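Local structure of putative immunoglobulin-blocking virulence protein (Mycoplasma mycoides subsp. capri, 7ADK) at residues A[223-231]-A[277-286]; A[203-214]-A[241-249]. The protein probably acts as a surface virulence factor that blocks host immunoglobulins, working in complex with a partner lipoprotein. All blocks are in the same frame, centred on the assembly; numbering follows the deposited sequence.

Contact 1: residues A[223-231]-A[277-286]; sequences ELNDILSSL and FQTKNQEYIW
Ile227 and Gln282 meet because their first torsions point the right branches across the gap. The CG2 methyl of Ile227 is anti to its own backbone N (CG1 at chi1 -79°) and reaches CB of Gln282 at 3.6 Å. Gln282 leaves its backbone with CG beside the N and, extended beyond CG (chi2 -170°), it crosses Leu231 at about a right angle, with Leu231 CD2 3.7 Å from Gln282 CG. Beside it, Leu231 CD1 touches Asn281 CB at 3.6 Å. The case illustrates how two short helical segments can pack apolar residues around the stem of one polar side chain: the axes of 227-231 and 280-286 pass 9.5 Å apart at 107° between their directions, close to perpendicular. Gln282 turns its NE2 back to Thr279 OG1 (2.9 Å), within the turn that opens helix 280-288. Thr279, the N-cap residue of that helix, makes no capping bond with its side chain, and its hydroxyl serves the glutamine instead.

The other branch of Ile227, ending in CD1, lies 4.0 Å from Ile285 CG2 and near the ring plane of Trp286, at its edge. Leu224 extends the apolar patch, with its CD1 4.1 Å from Trp286 NE1, while Phe277 CZ rests over one face of the indole, offset toward the rim. Helix 270-273 adds Leu273 to Leu224 and Trp286, and Lys263 makes a cation-pi contact with the indole.

Cohesion between the segments is thus mainly van der Waals contact of methyls, methylenes and rings. In the buried Gln282, NE2 is satisfied by Thr279 OG1, and this bond should limit the amide's rotation while CB and CG supply apolar surface.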
loop_
_atom_site.group_PDB
_atom_site.type_symbol
_atom_site.label_atom_id
_atom_site.label_comp_id
_atom_site.label_asym_id
_atom_site.label_seq_id
_atom_site.Cartn_x
_atom_site.Cartn_y
_atom_site.Cartn_z
ATOM N N GLU A 223 -54.531 17.495 4.953
ATOM C CA GLU A 223 -54.288 18.785 5.610
ATOM C C GLU A 223 -52.837 19.273 5.486
ATOM O O GLU A 223 -51.929 18.504 5.187
ATOM C CB GLU A 223 -54.702 18.699 7.094
ATOM C CG GLU A 223 -53.790 17.866 8.018
ATOM C CD GLU A 223 -53.685 16.377 7.659
ATOM O OE1 GLU A 223 -54.671 15.800 7.149
ATOM O OE2 GLU A 223 -52.616 15.768 7.874
ATOM N N LEU A 224 -52.584 20.569 5.708
ATOM C CA LEU A 224 -51.295 21.213 5.391
ATOM C C LEU A 224 -50.071 20.574 6.071
ATOM O O LEU A 224 -48.974 20.589 5.520
ATOM C CB LEU A 224 -51.425 22.712 5.723
ATOM C CG LEU A 224 -50.248 23.570 5.218
ATOM C CD1 LEU A 224 -50.748 24.904 4.687
ATOM C CD2 LEU A 224 -49.247 23.874 6.329
ATOM N N ASN A 225 -50.245 19.966 7.245
ATOM C CA ASN A 225 -49.172 19.319 8.000
ATOM C C ASN A 225 -48.658 18.008 7.369
ATOM O O ASN A 225 -47.738 17.398 7.908
ATOM C CB ASN A 225 -49.597 19.144 9.464
ATOM C CG ASN A 225 -50.153 20.428 10.044
ATOM O OD1 ASN A 225 -51.352 20.662 10.023
ATOM N ND2 ASN A 225 -49.317 21.318 10.506
ATOM N N ASP A 226 -49.155 17.591 6.198
ATOM C CA ASP A 226 -48.500 16.564 5.368
ATOM C C ASP A 226 -47.140 17.032 4.792
ATOM O O ASP A 226 -46.364 16.218 4.308
ATOM C CB ASP A 226 -49.457 15.986 4.310
ATOM C CG ASP A 226 -49.819 16.880 3.119
ATOM O OD1 ASP A 226 -49.174 17.922 2.894
ATOM O OD2 ASP A 226 -50.738 16.511 2.363
ATOM N N ILE A 227 -46.806 18.318 4.954
ATOM C CA ILE A 227 -45.436 18.859 4.903
ATOM C C ILE A 227 -44.454 17.978 5.698
ATOM O O ILE A 227 -43.316 17.792 5.260
ATOM C CB ILE A 227 -45.469 20.320 5.419
ATOM C CG1 ILE A 227 -45.990 21.304 4.356
ATOM C CG2 ILE A 227 -44.136 20.822 5.967
ATOM C CD1 ILE A 227 -45.023 21.647 3.223
ATOM N N LEU A 228 -44.899 17.364 6.799
ATOM C CA LEU A 228 -44.098 16.418 7.578
ATOM C C LEU A 228 -43.625 15.193 6.764
ATOM O O LEU A 228 -42.483 14.762 6.912
ATOM C CB LEU A 228 -44.929 16.022 8.808
ATOM C CG LEU A 228 -44.223 15.108 9.823
ATOM C CD1 LEU A 228 -44.718 15.420 11.226
ATOM C CD2 LEU A 228 -44.511 13.627 9.576
ATOM N N SER A 229 -44.462 14.651 5.875
ATOM C CA SER A 229 -44.120 13.525 4.995
ATOM C C SER A 229 -43.186 13.922 3.844
ATOM O O SER A 229 -42.304 13.148 3.490
ATOM C CB SER A 229 -45.385 12.860 4.454
ATOM O OG SER A 229 -46.190 12.362 5.505
ATOM N N SER A 230 -43.268 15.151 3.314
ATOM C CA SER A 230 -42.268 15.675 2.364
ATOM C C SER A 230 -40.881 15.808 3.007
ATOM O O SER A 230 -39.910 15.391 2.387
ATOM C CB SER A 230 -42.696 17.003 1.750
ATOM O OG SER A 230 -43.610 16.857 0.738
ATOM N N LEU A 231 -40.778 16.273 4.260
ATOM C CA LEU A 231 -39.512 16.284 5.011
ATOM C C LEU A 231 -38.976 14.865 5.283
ATOM O O LEU A 231 -37.785 14.597 5.174
ATOM C CB LEU A 231 -39.705 17.054 6.327
ATOM C CG LEU A 231 -38.407 17.245 7.135
ATOM C CD1 LEU A 231 -37.571 18.387 6.582
ATOM C CD2 LEU A 231 -38.693 17.515 8.604
ATOM N N PHE A 277 -44.318 27.232 11.022
ATOM C CA PHE A 277 -43.484 26.102 10.586
ATOM C C PHE A 277 -42.484 25.641 11.651
ATOM O O PHE A 277 -41.840 26.437 12.332
ATOM C CB PHE A 277 -42.783 26.412 9.264
ATOM C CG PHE A 277 -43.711 26.343 8.078
ATOM C CD1 PHE A 277 -44.205 25.095 7.656
ATOM C CD2 PHE A 277 -44.093 27.508 7.397
ATOM C CE1 PHE A 277 -45.070 25.013 6.554
ATOM C CE2 PHE A 277 -44.947 27.421 6.286
ATOM C CZ PHE A 277 -45.436 26.177 5.865
ATOM N N GLN A 278 -42.362 24.320 11.780
ATOM C CA GLN A 278 -41.585 23.654 12.842
ATOM C C GLN A 278 -40.079 23.492 12.555
ATOM O O GLN A 278 -39.309 23.181 13.464
ATOM C CB GLN A 278 -42.199 22.270 13.132
ATOM C CG GLN A 278 -43.557 22.323 13.847
ATOM C CD GLN A 278 -44.680 22.917 13.006
ATOM O OE1 GLN A 278 -44.859 22.590 11.843
ATOM N NE2 GLN A 278 -45.446 23.838 13.526
ATOM N N THR A 279 -39.644 23.647 11.304
ATOM C CA THR A 279 -38.261 23.428 10.848
ATOM C C THR A 279 -38.018 24.305 9.626
ATOM O O THR A 279 -38.951 24.491 8.849
ATOM C CB THR A 279 -38.043 21.955 10.443
ATOM O OG1 THR A 279 -38.501 21.031 11.403
ATOM C CG2 THR A 279 -36.595 21.584 10.174
ATOM N N LYS A 280 -36.789 24.771 9.368
ATOM C CA LYS A 280 -36.504 25.591 8.177
ATOM C C LYS A 280 -36.847 24.884 6.877
ATOM O O LYS A 280 -37.574 25.442 6.074
ATOM C CB LYS A 280 -35.053 26.091 8.186
ATOM C CG LYS A 280 -34.748 27.139 9.263
ATOM C CD LYS A 280 -35.571 28.435 9.144
ATOM C CE LYS A 280 -36.880 28.412 9.940
ATOM N NZ LYS A 280 -37.641 29.652 9.792
ATOM N N ASN A 281 -36.437 23.624 6.696
ATOM C CA ASN A 281 -36.767 22.823 5.503
ATOM C C ASN A 281 -38.282 22.669 5.282
ATOM O O ASN A 281 -38.729 22.855 4.159
ATOM C CB ASN A 281 -36.066 21.448 5.547
ATOM C CG ASN A 281 -34.581 21.485 5.199
ATOM O OD1 ASN A 281 -34.104 22.316 4.448
ATOM N ND2 ASN A 281 -33.797 20.579 5.728
ATOM N N GLN A 282 -39.075 22.389 6.322
ATOM C CA GLN A 282 -40.546 22.324 6.233
ATOM C C GLN A 282 -41.161 23.640 5.730
ATOM O O GLN A 282 -42.074 23.604 4.917
ATOM C CB GLN A 282 -41.158 21.965 7.598
ATOM C CG GLN A 282 -40.820 20.534 8.011
ATOM C CD GLN A 282 -41.600 20.055 9.234
ATOM O OE1 GLN A 282 -42.795 19.822 9.184
ATOM N NE2 GLN A 282 -40.981 19.853 10.374
ATOM N N GLU A 283 -40.636 24.785 6.162
ATOM C CA GLU A 283 -40.904 26.080 5.533
ATOM C C GLU A 283 -40.518 26.110 4.052
ATOM O O GLU A 283 -41.385 26.274 3.200
ATOM C CB GLU A 283 -40.270 27.208 6.373
ATOM C CG GLU A 283 -40.070 28.599 5.745
ATOM C CD GLU A 283 -41.288 29.350 5.198
ATOM O OE1 GLU A 283 -42.372 28.770 4.987
ATOM O OE2 GLU A 283 -41.130 30.566 4.952
ATOM N N TYR A 284 -39.248 25.974 3.676
ATOM C CA TYR A 284 -38.873 26.463 2.347
ATOM C C TYR A 284 -39.162 25.424 1.238
ATOM O O TYR A 284 -39.321 25.793 0.079
ATOM C CB TYR A 284 -37.577 27.294 2.472
ATOM C CG TYR A 284 -36.170 26.727 2.471
ATOM C CD1 TYR A 284 -35.724 25.958 3.551
ATOM C CD2 TYR A 284 -35.194 27.521 1.841
ATOM C CE1 TYR A 284 -34.363 25.792 3.861
ATOM C CE2 TYR A 284 -33.832 27.420 2.159
ATOM C CZ TYR A 284 -33.401 26.525 3.152
ATOM O OH TYR A 284 -32.087 26.416 3.457
ATOM N N ILE A 285 -39.509 24.179 1.613
ATOM C CA ILE A 285 -40.313 23.226 0.812
ATOM C C ILE A 285 -41.666 23.823 0.379
ATOM O O ILE A 285 -42.107 23.650 -0.759
ATOM C CB ILE A 285 -40.528 21.900 1.600
ATOM C CG1 ILE A 285 -39.228 21.067 1.597
ATOM C CG2 ILE A 285 -41.674 21.034 1.051
ATOM C CD1 ILE A 285 -39.231 19.821 2.484
ATOM N N TRP A 286 -42.354 24.539 1.266
ATOM C CA TRP A 286 -43.632 25.175 0.971
ATOM C C TRP A 286 -43.472 26.392 0.051
ATOM O O TRP A 286 -44.449 26.814 -0.564
ATOM C CB TRP A 286 -44.373 25.477 2.286
ATOM C CG TRP A 286 -45.783 25.966 2.187
ATOM C CD1 TRP A 286 -46.889 25.204 2.064
ATOM C CD2 TRP A 286 -46.263 27.339 2.222
ATOM N NE1 TRP A 286 -47.992 26.012 1.902
ATOM C CE2 TRP A 286 -47.656 27.339 1.945
ATOM C CE3 TRP A 286 -45.669 28.586 2.494
ATOM C CZ2 TRP A 286 -48.394 28.520 1.821
ATOM C CZ3 TRP A 286 -46.423 29.770 2.458
ATOM C CH2 TRP A 286 -47.770 29.747 2.077
#

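Contact 2: residues A[203-214]-A[241-249]; sequences VGLFNNSIFNVF and AFQNTLERY
Tyr249 OH donates to the Leu205 carbonyl oxygen at 2.6 Å, in the carbonyl plane, and accepts from Asn208 ND2 at 3.0 Å, so the one hydroxyl both donates and accepts. The receiving element is a small hairpin: weak strands 203-204 and 207-208 joined by a type I beta turn from Gly204 to Asn207, leading straight into helix 209-218 with Asn208 as its N-cap. Asn208 shows how a cap can do three jobs. Its OD1 accepts from Phe211 N at 3.0 Å, while ND2 spans Tyr249 OH and Gly204 O, the latter at 2.9 Å with a nearly straight N-H (169°). Chi1 of 67° sets CG between the backbone N and carbonyl carbon, turning the amide back over the helix start. The Gly204 oxygen also takes Asn207 N, which closes the turn.

Arg248 grips the hairpin at Val203, on its first strand. NH1 meets Val203 O at 2.9 Å from above the carbonyl plane, yet the oxygen lies nearly in the guanidinium plane; NE is bound to Ala318 O, tying in strand 318-320. Leu205 lies against this group, its CA over one guanidinium face.

Further out the contact becomes apolar. The rings of Phe206 and Tyr249 pass side by side with opposed directions, Phe206 CE1 3.9 Å from Tyr249 CE1. Ile210 sets CG2 3.6 Å from Thr245 OG1, a hydroxyl that donates to Ala241 O. Beyond it, Phe242 CD2 approaches the edge of the Phe214 ring, near its plane, 4.1 Å from Phe214 CZ.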
loop_
_atom_site.group_PDB
_atom_site.type_symbol
_atom_site.label_atom_id
_atom_site.label_comp_id
_atom_site.label_asym_id
_atom_site.label_seq_id
_atom_site.Cartn_x
_atom_site.Cartn_y
_atom_site.Cartn_z
ATOM N N VAL A 203 -35.570 17.365 -15.908
ATOM C CA VAL A 203 -34.690 18.024 -14.921
ATOM C C VAL A 203 -34.713 19.561 -15.022
ATOM O O VAL A 203 -33.768 20.213 -14.593
ATOM C CB VAL A 203 -33.253 17.444 -14.912
ATOM C CG1 VAL A 203 -33.194 16.038 -14.336
ATOM C CG2 VAL A 203 -32.582 17.426 -16.273
ATOM N N GLY A 204 -35.784 20.160 -15.548
ATOM C CA GLY A 204 -35.993 21.615 -15.567
ATOM C C GLY A 204 -36.462 22.169 -14.225
ATOM O O GLY A 204 -36.826 21.416 -13.327
ATOM N N LEU A 205 -36.475 23.490 -14.046
ATOM C CA LEU A 205 -36.768 24.093 -12.736
ATOM C C LEU A 205 -38.153 23.754 -12.166
ATOM O O LEU A 205 -38.266 23.580 -10.958
ATOM C CB LEU A 205 -36.580 25.616 -12.792
ATOM C CG LEU A 205 -35.114 26.027 -12.639
ATOM C CD1 LEU A 205 -34.881 27.436 -13.169
ATOM C CD2 LEU A 205 -34.709 25.981 -11.171
ATOM N N PHE A 206 -39.187 23.616 -12.994
ATOM C CA PHE A 206 -40.540 23.249 -12.557
ATOM C C PHE A 206 -41.022 21.967 -13.225
ATOM O O PHE A 206 -42.223 21.737 -13.361
ATOM C CB PHE A 206 -41.515 24.420 -12.726
ATOM C CG PHE A 206 -41.045 25.708 -12.094
ATOM C CD1 PHE A 206 -40.599 25.730 -10.765
ATOM C CD2 PHE A 206 -40.978 26.878 -12.855
ATOM C CE1 PHE A 206 -40.067 26.896 -10.208
ATOM C CE2 PHE A 206 -40.440 28.043 -12.302
ATOM C CZ PHE A 206 -39.977 28.054 -10.983
ATOM N N ASN A 207 -40.078 21.121 -13.631
ATOM C CA ASN A 207 -40.315 19.756 -14.071
ATOM C C ASN A 207 -39.072 18.896 -13.781
ATOM O O ASN A 207 -38.202 18.743 -14.636
ATOM C CB ASN A 207 -40.709 19.749 -15.543
ATOM C CG ASN A 207 -40.990 18.380 -16.081
ATOM O OD1 ASN A 207 -41.268 17.469 -15.420
ATOM N ND2 ASN A 207 -40.937 18.178 -17.273
ATOM N N ASN A 208 -38.971 18.377 -12.561
ATOM C CA ASN A 208 -37.868 17.535 -12.111
ATOM C C ASN A 208 -38.314 16.580 -11.007
ATOM O O ASN A 208 -39.346 16.773 -10.387
ATOM C CB ASN A 208 -36.653 18.379 -11.685
ATOM C CG ASN A 208 -36.872 19.213 -10.445
ATOM O OD1 ASN A 208 -36.994 18.698 -9.346
ATOM N ND2 ASN A 208 -36.908 20.511 -10.581
ATOM N N SER A 209 -37.531 15.547 -10.744
ATOM C CA SER A 209 -37.897 14.450 -9.851
ATOM C C SER A 209 -38.294 14.878 -8.430
ATOM O O SER A 209 -39.298 14.386 -7.916
ATOM C CB SER A 209 -36.764 13.433 -9.847
ATOM O OG SER A 209 -37.080 12.297 -9.102
ATOM N N ILE A 210 -37.604 15.834 -7.791
ATOM C CA ILE A 210 -37.964 16.310 -6.438
ATOM C C ILE A 210 -39.205 17.211 -6.481
ATOM O O ILE A 210 -40.170 16.983 -5.752
ATOM C CB ILE A 210 -36.743 16.967 -5.746
ATOM C CG1 ILE A 210 -35.727 15.904 -5.263
ATOM C CG2 ILE A 210 -37.091 17.906 -4.601
ATOM C CD1 ILE A 210 -36.167 14.988 -4.122
ATOM N N PHE A 211 -39.237 18.182 -7.391
ATOM C CA PHE A 211 -40.375 19.078 -7.579
ATOM C C PHE A 211 -41.681 18.329 -7.898
ATOM O O PHE A 211 -42.741 18.661 -7.372
ATOM C CB PHE A 211 -40.009 20.072 -8.682
ATOM C CG PHE A 211 -41.016 21.173 -8.880
ATOM C CD1 PHE A 211 -42.103 20.995 -9.753
ATOM C CD2 PHE A 211 -40.861 22.389 -8.199
ATOM C CE1 PHE A 211 -43.034 22.026 -9.936
ATOM C CE2 PHE A 211 -41.799 23.412 -8.380
ATOM C CZ PHE A 211 -42.886 23.232 -9.244
ATOM N N ASN A 212 -41.609 17.264 -8.697
ATOM C CA ASN A 212 -42.751 16.425 -9.058
ATOM C C ASN A 212 -43.219 15.514 -7.910
ATOM O O ASN A 212 -44.412 15.240 -7.796
ATOM C CB ASN A 212 -42.398 15.601 -10.303
ATOM C CG ASN A 212 -42.098 16.409 -11.539
ATOM O OD1 ASN A 212 -42.166 17.610 -11.571
ATOM N ND2 ASN A 212 -41.804 15.761 -12.624
ATOM N N VAL A 213 -42.319 15.059 -7.045
ATOM C CA VAL A 213 -42.668 14.302 -5.838
ATOM C C VAL A 213 -43.310 15.203 -4.781
ATOM O O VAL A 213 -44.240 14.771 -4.101
ATOM C CB VAL A 213 -41.433 13.566 -5.300
ATOM C CG1 VAL A 213 -41.597 12.996 -3.894
ATOM C CG2 VAL A 213 -41.126 12.389 -6.209
ATOM N N PHE A 214 -42.894 16.467 -4.669
ATOM C CA PHE A 214 -43.579 17.423 -3.802
ATOM C C PHE A 214 -44.926 17.876 -4.370
ATOM O O PHE A 214 -45.905 17.885 -3.626
ATOM C CB PHE A 214 -42.660 18.596 -3.457
ATOM C CG PHE A 214 -41.435 18.287 -2.604
ATOM C CD1 PHE A 214 -41.220 17.033 -1.997
ATOM C CD2 PHE A 214 -40.477 19.296 -2.415
ATOM C CE1 PHE A 214 -40.073 16.795 -1.229
ATOM C CE2 PHE A 214 -39.324 19.051 -1.652
ATOM C CZ PHE A 214 -39.121 17.803 -1.057
ATOM N N ALA A 241 -30.442 14.216 -3.155
ATOM C CA ALA A 241 -31.238 14.742 -4.268
ATOM C C ALA A 241 -31.963 16.046 -3.895
ATOM O O ALA A 241 -31.882 17.055 -4.597
ATOM C CB ALA A 241 -32.175 13.653 -4.745
ATOM N N PHE A 242 -32.622 16.073 -2.741
ATOM C CA PHE A 242 -32.800 17.328 -2.024
ATOM C C PHE A 242 -31.415 17.769 -1.500
ATOM O O PHE A 242 -30.486 16.969 -1.470
ATOM C CB PHE A 242 -33.848 17.121 -0.939
ATOM C CG PHE A 242 -34.298 18.390 -0.254
ATOM C CD1 PHE A 242 -33.732 18.761 0.976
ATOM C CD2 PHE A 242 -35.308 19.182 -0.822
ATOM C CE1 PHE A 242 -34.197 19.900 1.643
ATOM C CE2 PHE A 242 -35.767 20.324 -0.152
ATOM C CZ PHE A 242 -35.223 20.672 1.089
ATOM N N GLN A 243 -31.205 19.038 -1.152
ATOM C CA GLN A 243 -29.839 19.562 -0.930
ATOM C C GLN A 243 -28.898 19.379 -2.150
ATOM O O GLN A 243 -27.674 19.319 -2.032
ATOM C CB GLN A 243 -29.264 19.013 0.393
ATOM C CG GLN A 243 -28.253 19.956 1.053
ATOM C CD GLN A 243 -28.935 21.149 1.706
ATOM O OE1 GLN A 243 -29.703 21.019 2.646
ATOM N NE2 GLN A 243 -28.694 22.351 1.260
ATOM N N ASN A 244 -29.493 19.276 -3.341
ATOM C CA ASN A 244 -28.834 19.305 -4.644
ATOM C C ASN A 244 -29.748 20.027 -5.648
ATOM O O ASN A 244 -29.334 20.968 -6.315
ATOM C CB ASN A 244 -28.495 17.859 -5.042
ATOM C CG ASN A 244 -27.673 17.702 -6.307
ATOM O OD1 ASN A 244 -27.571 18.581 -7.143
ATOM N ND2 ASN A 244 -27.054 16.570 -6.486
ATOM N N THR A 245 -31.035 19.667 -5.665
ATOM C CA THR A 245 -32.114 20.457 -6.287
ATOM C C THR A 245 -32.509 21.691 -5.475
ATOM O O THR A 245 -32.818 22.713 -6.064
ATOM C CB THR A 245 -33.379 19.627 -6.511
ATOM O OG1 THR A 245 -33.759 19.003 -5.313
ATOM C CG2 THR A 245 -33.207 18.563 -7.573
ATOM N N LEU A 246 -32.467 21.662 -4.137
ATOM C CA LEU A 246 -32.796 22.807 -3.266
ATOM C C LEU A 246 -32.009 24.067 -3.644
ATOM O O LEU A 246 -32.601 25.137 -3.755
ATOM C CB LEU A 246 -32.568 22.419 -1.790
ATOM C CG LEU A 246 -32.686 23.552 -0.748
ATOM C CD1 LEU A 246 -34.051 24.222 -0.723
ATOM C CD2 LEU A 246 -32.404 23.029 0.640
ATOM N N GLU A 247 -30.718 23.928 -3.919
ATOM C CA GLU A 247 -29.816 25.015 -4.284
ATOM C C GLU A 247 -30.307 25.821 -5.495
ATOM O O GLU A 247 -30.084 27.030 -5.558
ATOM C CB GLU A 247 -28.420 24.446 -4.575
ATOM C CG GLU A 247 -27.533 24.168 -3.351
ATOM C CD GLU A 247 -28.023 23.121 -2.337
ATOM O OE1 GLU A 247 -28.903 22.300 -2.658
ATOM O OE2 GLU A 247 -27.512 23.121 -1.199
ATOM N N ARG A 248 -31.021 25.192 -6.434
ATOM C CA ARG A 248 -31.499 25.823 -7.668
ATOM C C ARG A 248 -32.576 26.883 -7.442
ATOM O O ARG A 248 -32.782 27.748 -8.283
ATOM C CB ARG A 248 -32.045 24.751 -8.604
ATOM C CG ARG A 248 -31.038 23.648 -8.941
ATOM C CD ARG A 248 -31.669 22.614 -9.862
ATOM N NE ARG A 248 -32.024 23.209 -11.150
ATOM C CZ ARG A 248 -32.612 22.616 -12.157
ATOM N NH1 ARG A 248 -33.043 21.405 -12.104
ATOM N NH2 ARG A 248 -32.741 23.263 -13.258
ATOM N N TYR A 249 -33.251 26.821 -6.302
ATOM C CA TYR A 249 -34.216 27.814 -5.833
ATOM C C TYR A 249 -33.658 28.700 -4.713
ATOM O O TYR A 249 -34.085 29.838 -4.580
ATOM C CB TYR A 249 -35.488 27.100 -5.362
ATOM C CG TYR A 249 -35.974 25.976 -6.252
ATOM C CD1 TYR A 249 -36.831 26.230 -7.337
ATOM C CD2 TYR A 249 -35.533 24.666 -6.000
ATOM C CE1 TYR A 249 -37.215 25.177 -8.187
ATOM C CE2 TYR A 249 -35.922 23.613 -6.840
ATOM C CZ TYR A 249 -36.746 23.871 -7.948
ATOM O OH TYR A 249 -37.087 22.854 -8.769
#

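Contacts 1 and 2 share one mainly helical part of the chain, with a short hairpin, at its periphery, their centres about 16 Å apart and about 45 and 32 Å from the chain centre. Their segments alternate along the chain, with helix 227-235 following 209-218 and preceding 247-253. Phe214 and Phe242 join them: Ser230 OG lies 3.6 Å from Phe214 CD1, and Ile285 CG1 is 3.8 Å from Phe214 CE2 and 3.9 Å from Phe242 CE2. Contact 1 also borders the partner subunit, where Lys280 forms a salt bridge with Asp349 of the lipoprotein chain, while the segments of contact 2 touch no other chain.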